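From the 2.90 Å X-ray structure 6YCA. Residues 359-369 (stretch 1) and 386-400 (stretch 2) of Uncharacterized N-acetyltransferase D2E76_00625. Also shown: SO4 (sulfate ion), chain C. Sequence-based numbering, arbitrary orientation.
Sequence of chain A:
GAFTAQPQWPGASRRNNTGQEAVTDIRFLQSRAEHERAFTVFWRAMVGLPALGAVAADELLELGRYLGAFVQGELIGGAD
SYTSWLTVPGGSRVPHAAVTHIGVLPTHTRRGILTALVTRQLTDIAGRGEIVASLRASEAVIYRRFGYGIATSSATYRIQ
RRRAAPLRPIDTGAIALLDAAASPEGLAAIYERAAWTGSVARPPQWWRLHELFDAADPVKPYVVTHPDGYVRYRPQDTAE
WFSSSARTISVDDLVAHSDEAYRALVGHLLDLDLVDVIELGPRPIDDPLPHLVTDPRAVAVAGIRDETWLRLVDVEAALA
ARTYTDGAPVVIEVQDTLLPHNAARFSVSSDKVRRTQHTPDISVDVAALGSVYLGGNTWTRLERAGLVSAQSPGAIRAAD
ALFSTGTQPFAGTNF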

ATOM      1  N   THR A 359     -34.202 -24.263  42.984  1.00 57.35           N
ATOM      2  CA  THR A 359     -33.085 -24.743  42.189  1.00 59.39           C
ATOM      3  C   THR A 359     -32.992 -23.895  40.925  1.00 59.08           C
ATOM      4  O   THR A 359     -34.016 -23.655  40.269  1.00 62.54           O
ATOM      5  CB  THR A 359     -33.312 -26.206  41.817  1.00 65.73           C
ATOM      6  OG1 THR A 359     -33.520 -26.974  43.009  1.00 70.40           O
ATOM      7  CG2 THR A 359     -32.108 -26.765  41.065  1.00 65.24           C
ATOM      8  N   PRO A 360     -31.809 -23.407  40.565  1.00 52.45           N
ATOM      9  CA  PRO A 360     -31.708 -22.477  39.437  1.00 47.06           C
ATOM     10  C   PRO A 360     -31.854 -23.182  38.099  1.00 47.39           C
ATOM     11  O   PRO A 360     -31.587 -24.377  37.951  1.00 53.41           O
ATOM     12  CB  PRO A 360     -30.303 -21.891  39.591  1.00 44.15           C
ATOM     13  CG  PRO A 360     -29.539 -22.970  40.279  1.00 44.86           C
ATOM     14  CD  PRO A 360     -30.507 -23.627  41.219  1.00 47.30           C
ATOM     15  N   ASP A 361     -32.289 -22.407  37.111  1.00 44.06           N
ATOM     16  CA  ASP A 361     -32.311 -22.863  35.728  1.00 44.25           C
ATOM     17  C   ASP A 361     -31.022 -22.540  34.991  1.00 44.25           C
ATOM     18  O   ASP A 361     -30.704 -23.206  34.000  1.00 45.75           O
ATOM     19  CB  ASP A 361     -33.481 -22.220  34.975  1.00 43.87           C
ATOM     20  CG  ASP A 361     -34.828 -22.705  35.465  1.00 50.39           C
ATOM     21  OD1 ASP A 361     -34.978 -23.928  35.677  1.00 53.36           O
ATOM     22  OD2 ASP A 361     -35.734 -21.862  35.646  1.00 52.76           O
ATOM     23  N   ILE A 362     -30.287 -21.526  35.441  1.00 44.56           N
ATOM     24  CA  ILE A 362     -29.099 -21.050  34.737  1.00 42.83           C
ATOM     25  C   ILE A 362     -28.084 -20.557  35.760  1.00 43.65           C
ATOM     26  O   ILE A 362     -28.447 -19.926  36.757  1.00 44.05           O
ATOM     27  CB  ILE A 362     -29.491 -19.937  33.741  1.00 40.91           C
ATOM     28  CG1 ILE A 362     -30.093 -20.543  32.478  1.00 36.32           C
ATOM     29  CG2 ILE A 362     -28.299 -19.065  33.384  1.00 43.24           C
ATOM     30  CD1 ILE A 362     -30.586 -19.523  31.530  1.00 35.50           C
ATOM     31  N   SER A 363     -26.808 -20.852  35.516  1.00 35.87           N
ATOM     32  CA  SER A 363     -25.708 -20.357  36.335  1.00 37.28           C
ATOM     33  C   SER A 363     -24.773 -19.557  35.441  1.00 33.53           C
ATOM     34  O   SER A 363     -24.423 -20.007  34.346  1.00 33.09           O
ATOM     35  CB  SER A 363     -24.940 -21.504  36.999  1.00 43.93           C
ATOM     36  OG  SER A 363     -25.707 -22.128  38.018  1.00 51.60           O
ATOM     37  N   VAL A 364     -24.403 -18.358  35.888  1.00 33.29           N
ATOM     38  CA  VAL A 364     -23.564 -17.468  35.096  1.00 31.02           C
ATOM     39  C   VAL A 364     -22.846 -16.537  36.063  1.00 38.76           C
ATOM     40  O   VAL A 364     -23.371 -16.209  37.131  1.00 46.20           O
ATOM     41  CB  VAL A 364     -24.434 -16.704  34.063  1.00 30.08           C
ATOM     42  CG1 VAL A 364     -25.796 -16.387  34.654  1.00 30.81           C
ATOM     43  CG2 VAL A 364     -23.759 -15.462  33.550  1.00 33.07           C
ATOM     44  N   ASP A 365     -21.638 -16.113  35.694  1.00 39.74           N
ATOM     45  CA  ASP A 365     -20.935 -15.096  36.465  1.00 39.65           C
ATOM     46  C   ASP A 365     -21.424 -13.699  36.093  1.00 32.32           C
ATOM     47  O   ASP A 365     -21.964 -13.468  35.009  1.00 27.64           O
ATOM     48  CB  ASP A 365     -19.418 -15.212  36.277  1.00 47.59           C
ATOM     49  CG  ASP A 365     -18.977 -14.920  34.853  1.00 52.39           C
ATOM     50  OD1 ASP A 365     -19.777 -15.145  33.921  1.00 55.04           O
ATOM     51  OD2 ASP A 365     -17.821 -14.489  34.664  1.00 53.09           O
ATOM     52  N   VAL A 366     -21.200 -12.751  37.009  1.00 33.43           N
ATOM     53  CA  VAL A 366     -21.770 -11.412  36.864  1.00 32.64           C
ATOM     54  C   VAL A 366     -21.271 -10.716  35.602  1.00 34.76           C
ATOM     55  O   VAL A 366     -21.980  -9.883  35.023  1.00 36.33           O
ATOM     56  CB  VAL A 366     -21.543 -10.578  38.143  1.00 32.10           C
ATOM     57  CG1 VAL A 366     -20.067 -10.256  38.325  1.00 30.51           C
ATOM     58  CG2 VAL A 366     -22.382  -9.303  38.113  1.00 32.40           C
ATOM     59  N   ALA A 367     -20.055 -11.035  35.153  1.00 33.66           N
ATOM     60  CA  ALA A 367     -19.543 -10.423  33.931  1.00 30.04           C
ATOM     61  C   ALA A 367     -20.363 -10.851  32.718  1.00 29.15           C
ATOM     62  O   ALA A 367     -20.727 -10.019  31.878  1.00 24.26           O
ATOM     63  CB  ALA A 367     -18.063 -10.757  33.740  1.00 28.63           C
ATOM     64  N   ALA A 368     -20.657 -12.150  32.606  1.00 33.30           N
ATOM     65  CA  ALA A 368     -21.421 -12.630  31.459  1.00 33.28           C
ATOM     66  C   ALA A 368     -22.880 -12.196  31.522  1.00 29.22           C
ATOM     67  O   ALA A 368     -23.497 -11.956  30.477  1.00 27.48           O
ATOM     68  CB  ALA A 368     -21.303 -14.149  31.332  1.00 34.04           C
ATOM     69  N   LEU A 369     -23.447 -12.087  32.727  1.00 26.17           N
ATOM     70  CA  LEU A 369     -24.807 -11.573  32.852  1.00 26.29           C
ATOM     71  C   LEU A 369     -24.899 -10.141  32.338  1.00 29.32           C
ATOM     72  O   LEU A 369     -25.906  -9.751  31.733  1.00 33.79           O
ATOM     73  CB  LEU A 369     -25.285 -11.674  34.301  1.00 27.14           C
ATOM     74  CG  LEU A 369     -26.693 -11.145  34.596  1.00 27.67           C
ATOM     75  CD1 LEU A 369     -27.746 -11.930  33.831  1.00 28.17           C
ATOM     76  CD2 LEU A 369     -26.984 -11.172  36.090  1.00 28.92           C
TER
HETATM   77  S   SO4 C 502     -32.754 -20.460  18.441  1.00 53.22           S
HETATM   78  O1  SO4 C 502     -34.109 -20.031  18.085  1.00 48.49           O
HETATM   79  O2  SO4 C 502     -31.776 -19.620  17.758  1.00 47.75           O
HETATM   80  O3  SO4 C 502     -32.553 -20.368  19.885  1.00 57.50           O
HETATM   81  O4  SO4 C 502     -32.551 -21.850  18.041  1.00 56.92           O
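Stretch 2, residues 386-400: GLVSAQSPGAIRAAD

Stretch 2 pairs with stretch 1 as an antiparallel strand, then turns and sends a helix back against Asp-361 and Ile-362. Strand 362-365 and the strand of stretch 2 that runs through Ser-389 to Ala-390 lie at 167°, 4.8 Å apart at closest approach. Ser-363 and Ser-389 form the hydrogen-bonded pair: Ser-363 N gives to Ser-389 O at 2.9 Å, and Ser-389 N to Ser-363 O at 3.0 Å. The ladder continues where Gln-391 N meets Asp-361 O at 3.0 Å, although the residue already lies in the loop. Between these rungs Ile-362 faces Ala-390, Ile-362 CA 4.7 Å from Ala-390 CA.

The two sheet faces are built differently. One carries the small serines, Ser-363 CB 4.1 Å from Ser-389 CB, with the longer Gln-391 close by. The other carries Ile-362, Val-364, Val-388 and Ala-390, and here the main bump is Ile-362. Its CG2 rests 3.8 Å from Val-388 CG1, while its extended chi2 (t) carries CD1 out to the helix. That helix, 395-400, stands off by 10.4 Å from strand 362-365, axis to axis, at 68°, and the isoleucine spans part of the gap. Ile-362 CD1 lies 3.4 Å from the small Ala-399 at its CB, 3.8 Å from the backbone O of Ala-395 and 4.1 Å from Ile-396 CD1.

The turn that brings the helix back is type II, Ser-392 to Ala-395, with Gly-394 at the N-cap; its positive phi would jam a CB against the preceding carbonyl. At the first residue of the turn, Ser-392 OG donates to Asp-361 OD1 at 3.2 Å, and Ala-395 CB then settles 3.6 Å from Asp-361 O. At the opposite end of the pairing, Leu-387 CB packs 4.2 Å from Ala-368 CB, large against small, on the first helical turn, which Asp-365 caps through a weak bond, Ala-368 N to Asp-365 OD1 at 3.4 Å.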

ATOM      1  N   GLY A 386     -19.186 -21.311  26.615  1.00 30.47           N
ATOM      2  CA  GLY A 386     -18.836 -21.920  27.879  1.00 32.70           C
ATOM      3  C   GLY A 386     -18.941 -21.008  29.075  1.00 30.21           C
ATOM      4  O   GLY A 386     -18.315 -21.280  30.103  1.00 30.55           O
ATOM      5  N   LEU A 387     -19.705 -19.925  28.969  1.00 32.50           N
ATOM      6  CA  LEU A 387     -19.873 -18.978  30.060  1.00 28.59           C
ATOM      7  C   LEU A 387     -21.228 -19.098  30.733  1.00 31.12           C
ATOM      8  O   LEU A 387     -21.512 -18.330  31.656  1.00 36.05           O
ATOM      9  CB  LEU A 387     -19.655 -17.537  29.575  1.00 27.13           C
ATOM     10  CG  LEU A 387     -18.256 -17.183  29.072  1.00 26.55           C
ATOM     11  CD1 LEU A 387     -18.243 -15.820  28.415  1.00 25.25           C
ATOM     12  CD2 LEU A 387     -17.258 -17.228  30.213  1.00 27.10           C
ATOM     13  N   VAL A 388     -22.068 -20.037  30.298  1.00 32.36           N
ATOM     14  CA  VAL A 388     -23.397 -20.240  30.868  1.00 33.94           C
ATOM     15  C   VAL A 388     -23.630 -21.734  31.047  1.00 32.64           C
ATOM     16  O   VAL A 388     -23.352 -22.526  30.141  1.00 32.95           O
ATOM     17  CB  VAL A 388     -24.508 -19.623  29.990  1.00 31.23           C
ATOM     18  CG1 VAL A 388     -25.876 -19.900  30.590  1.00 32.92           C
ATOM     19  CG2 VAL A 388     -24.299 -18.127  29.837  1.00 29.28           C
ATOM     20  N   SER A 389     -24.127 -22.115  32.219  1.00 34.33           N
ATOM     21  CA  SER A 389     -24.451 -23.495  32.548  1.00 36.01           C
ATOM     22  C   SER A 389     -25.960 -23.619  32.710  1.00 40.59           C
ATOM     23  O   SER A 389     -26.562 -22.884  33.502  1.00 42.84           O
ATOM     24  CB  SER A 389     -23.761 -23.888  33.855  1.00 36.44           C
ATOM     25  OG  SER A 389     -24.190 -25.163  34.294  1.00 40.54           O
ATOM     26  N   ALA A 390     -26.570 -24.543  31.968  1.00 39.60           N
ATOM     27  CA  ALA A 390     -28.013 -24.735  32.027  1.00 39.26           C
ATOM     28  C   ALA A 390     -28.326 -25.992  32.831  1.00 46.17           C
ATOM     29  O   ALA A 390     -27.607 -26.990  32.743  1.00 54.88           O
ATOM     30  CB  ALA A 390     -28.607 -24.834  30.622  1.00 38.69           C
ATOM     31  N   GLN A 391     -29.387 -25.927  33.643  1.00 48.82           N
ATOM     32  CA  GLN A 391     -29.791 -27.040  34.496  1.00 53.81           C
ATOM     33  C   GLN A 391     -31.049 -27.765  34.047  1.00 61.61           C
ATOM     34  O   GLN A 391     -31.330 -28.846  34.571  1.00 65.75           O
ATOM     35  CB  GLN A 391     -30.019 -26.559  35.938  1.00 54.24           C
ATOM     36  CG  GLN A 391     -28.760 -26.361  36.756  1.00 60.23           C
ATOM     37  CD  GLN A 391     -28.005 -25.102  36.364  1.00 73.73           C
ATOM     38  OE1 GLN A 391     -28.516 -24.267  35.614  1.00 95.63           O
ATOM     39  NE2 GLN A 391     -26.786 -24.961  36.865  1.00 62.24           N
ATOM     40  N   SER A 392     -31.813 -27.202  33.118  1.00 63.37           N
ATOM     41  CA  SER A 392     -33.061 -27.801  32.681  1.00 61.98           C
ATOM     42  C   SER A 392     -33.163 -27.800  31.165  1.00 59.49           C
ATOM     43  O   SER A 392     -32.645 -26.897  30.499  1.00 55.68           O
ATOM     44  CB  SER A 392     -34.247 -26.993  33.232  1.00 58.58           C
ATOM     45  OG  SER A 392     -34.158 -26.827  34.634  1.00 56.39           O
ATOM     46  N   PRO A 393     -33.831 -28.803  30.596  1.00 61.17           N
ATOM     47  CA  PRO A 393     -34.062 -28.818  29.143  1.00 64.14           C
ATOM     48  C   PRO A 393     -34.907 -27.621  28.738  1.00 67.00           C
ATOM     49  O   PRO A 393     -36.008 -27.414  29.253  1.00 69.07           O
ATOM     50  CB  PRO A 393     -34.811 -30.139  28.923  1.00 62.75           C
ATOM     51  CG  PRO A 393     -35.395 -30.480  30.267  1.00 59.44           C
ATOM     52  CD  PRO A 393     -34.416 -29.976  31.270  1.00 58.83           C
ATOM     53  N   GLY A 394     -34.381 -26.822  27.811  1.00 66.31           N
ATOM     54  CA  GLY A 394     -35.094 -25.652  27.350  1.00 60.33           C
ATOM     55  C   GLY A 394     -34.887 -24.415  28.195  1.00 51.68           C
ATOM     56  O   GLY A 394     -35.453 -23.363  27.872  1.00 49.03           O
ATOM     57  N   ALA A 395     -34.115 -24.519  29.280  1.00 47.91           N
ATOM     58  CA  ALA A 395     -33.852 -23.365  30.135  1.00 43.79           C
ATOM     59  C   ALA A 395     -33.168 -22.246  29.363  1.00 42.92           C
ATOM     60  O   ALA A 395     -33.457 -21.064  29.583  1.00 43.65           O
ATOM     61  CB  ALA A 395     -33.007 -23.787  31.338  1.00 42.52           C
ATOM     62  N   ILE A 396     -32.249 -22.598  28.461  1.00 43.03           N
ATOM     63  CA  ILE A 396     -31.572 -21.587  27.653  1.00 36.04           C
ATOM     64  C   ILE A 396     -32.557 -20.880  26.729  1.00 35.80           C
ATOM     65  O   ILE A 396     -32.544 -19.650  26.612  1.00 34.42           O
ATOM     66  CB  ILE A 396     -30.397 -22.203  26.874  1.00 35.72           C
ATOM     67  CG1 ILE A 396     -29.291 -22.665  27.830  1.00 35.50           C
ATOM     68  CG2 ILE A 396     -29.871 -21.200  25.850  1.00 34.16           C
ATOM     69  CD1 ILE A 396     -28.610 -21.547  28.591  1.00 34.06           C
ATOM     70  N   ARG A 397     -33.418 -21.642  26.045  1.00 38.97           N
ATOM     71  CA  ARG A 397     -34.386 -20.989  25.162  1.00 41.82           C
ATOM     72  C   ARG A 397     -35.413 -20.171  25.935  1.00 37.93           C
ATOM     73  O   ARG A 397     -35.800 -19.081  25.494  1.00 36.68           O
ATOM     74  CB  ARG A 397     -35.043 -21.924  24.136  1.00 51.26           C
ATOM     75  CG  ARG A 397     -34.118 -22.423  23.030  1.00 60.55           C
ATOM     76  CD  ARG A 397     -34.904 -23.172  21.956  1.00 67.58           C
ATOM     77  NE  ARG A 397     -34.076 -23.536  20.804  1.00 70.74           N
ATOM     78  CZ  ARG A 397     -33.392 -24.672  20.712  1.00 74.54           C
ATOM     79  NH1 ARG A 397     -33.446 -25.543  21.712  1.00 73.60           N
ATOM     80  NH2 ARG A 397     -32.659 -24.939  19.636  1.00 75.83           N
ATOM     81  N   ALA A 398     -35.858 -20.674  27.089  1.00 40.77           N
ATOM     82  CA  ALA A 398     -36.811 -19.928  27.912  1.00 41.39           C
ATOM     83  C   ALA A 398     -36.214 -18.614  28.403  1.00 41.44           C
ATOM     84  O   ALA A 398     -36.911 -17.594  28.476  1.00 45.21           O
ATOM     85  CB  ALA A 398     -37.274 -20.783  29.094  1.00 41.65           C
ATOM     86  N   ALA A 399     -34.937 -18.629  28.781  1.00 36.57           N
ATOM     87  CA  ALA A 399     -34.288 -17.394  29.193  1.00 34.88           C
ATOM     88  C   ALA A 399     -34.164 -16.433  28.022  1.00 35.95           C
ATOM     89  O   ALA A 399     -34.397 -15.227  28.171  1.00 36.41           O
ATOM     90  CB  ALA A 399     -32.911 -17.688  29.776  1.00 34.13           C
ATOM     91  N   ASP A 400     -33.795 -16.954  26.847  1.00 37.14           N
ATOM     92  CA  ASP A 400     -33.699 -16.112  25.659  1.00 40.37           C
ATOM     93  C   ASP A 400     -35.056 -15.549  25.250  1.00 40.14           C
ATOM     94  O   ASP A 400     -35.129 -14.426  24.733  1.00 36.50           O
ATOM     95  CB  ASP A 400     -33.053 -16.875  24.498  1.00 41.68           C
ATOM     96  CG  ASP A 400     -31.534 -16.868  24.565  1.00 39.99           C
ATOM     97  OD1 ASP A 400     -30.963 -15.861  25.032  1.00 37.29           O
ATOM     98  OD2 ASP A 400     -30.913 -17.858  24.120  1.00 41.04           O
TER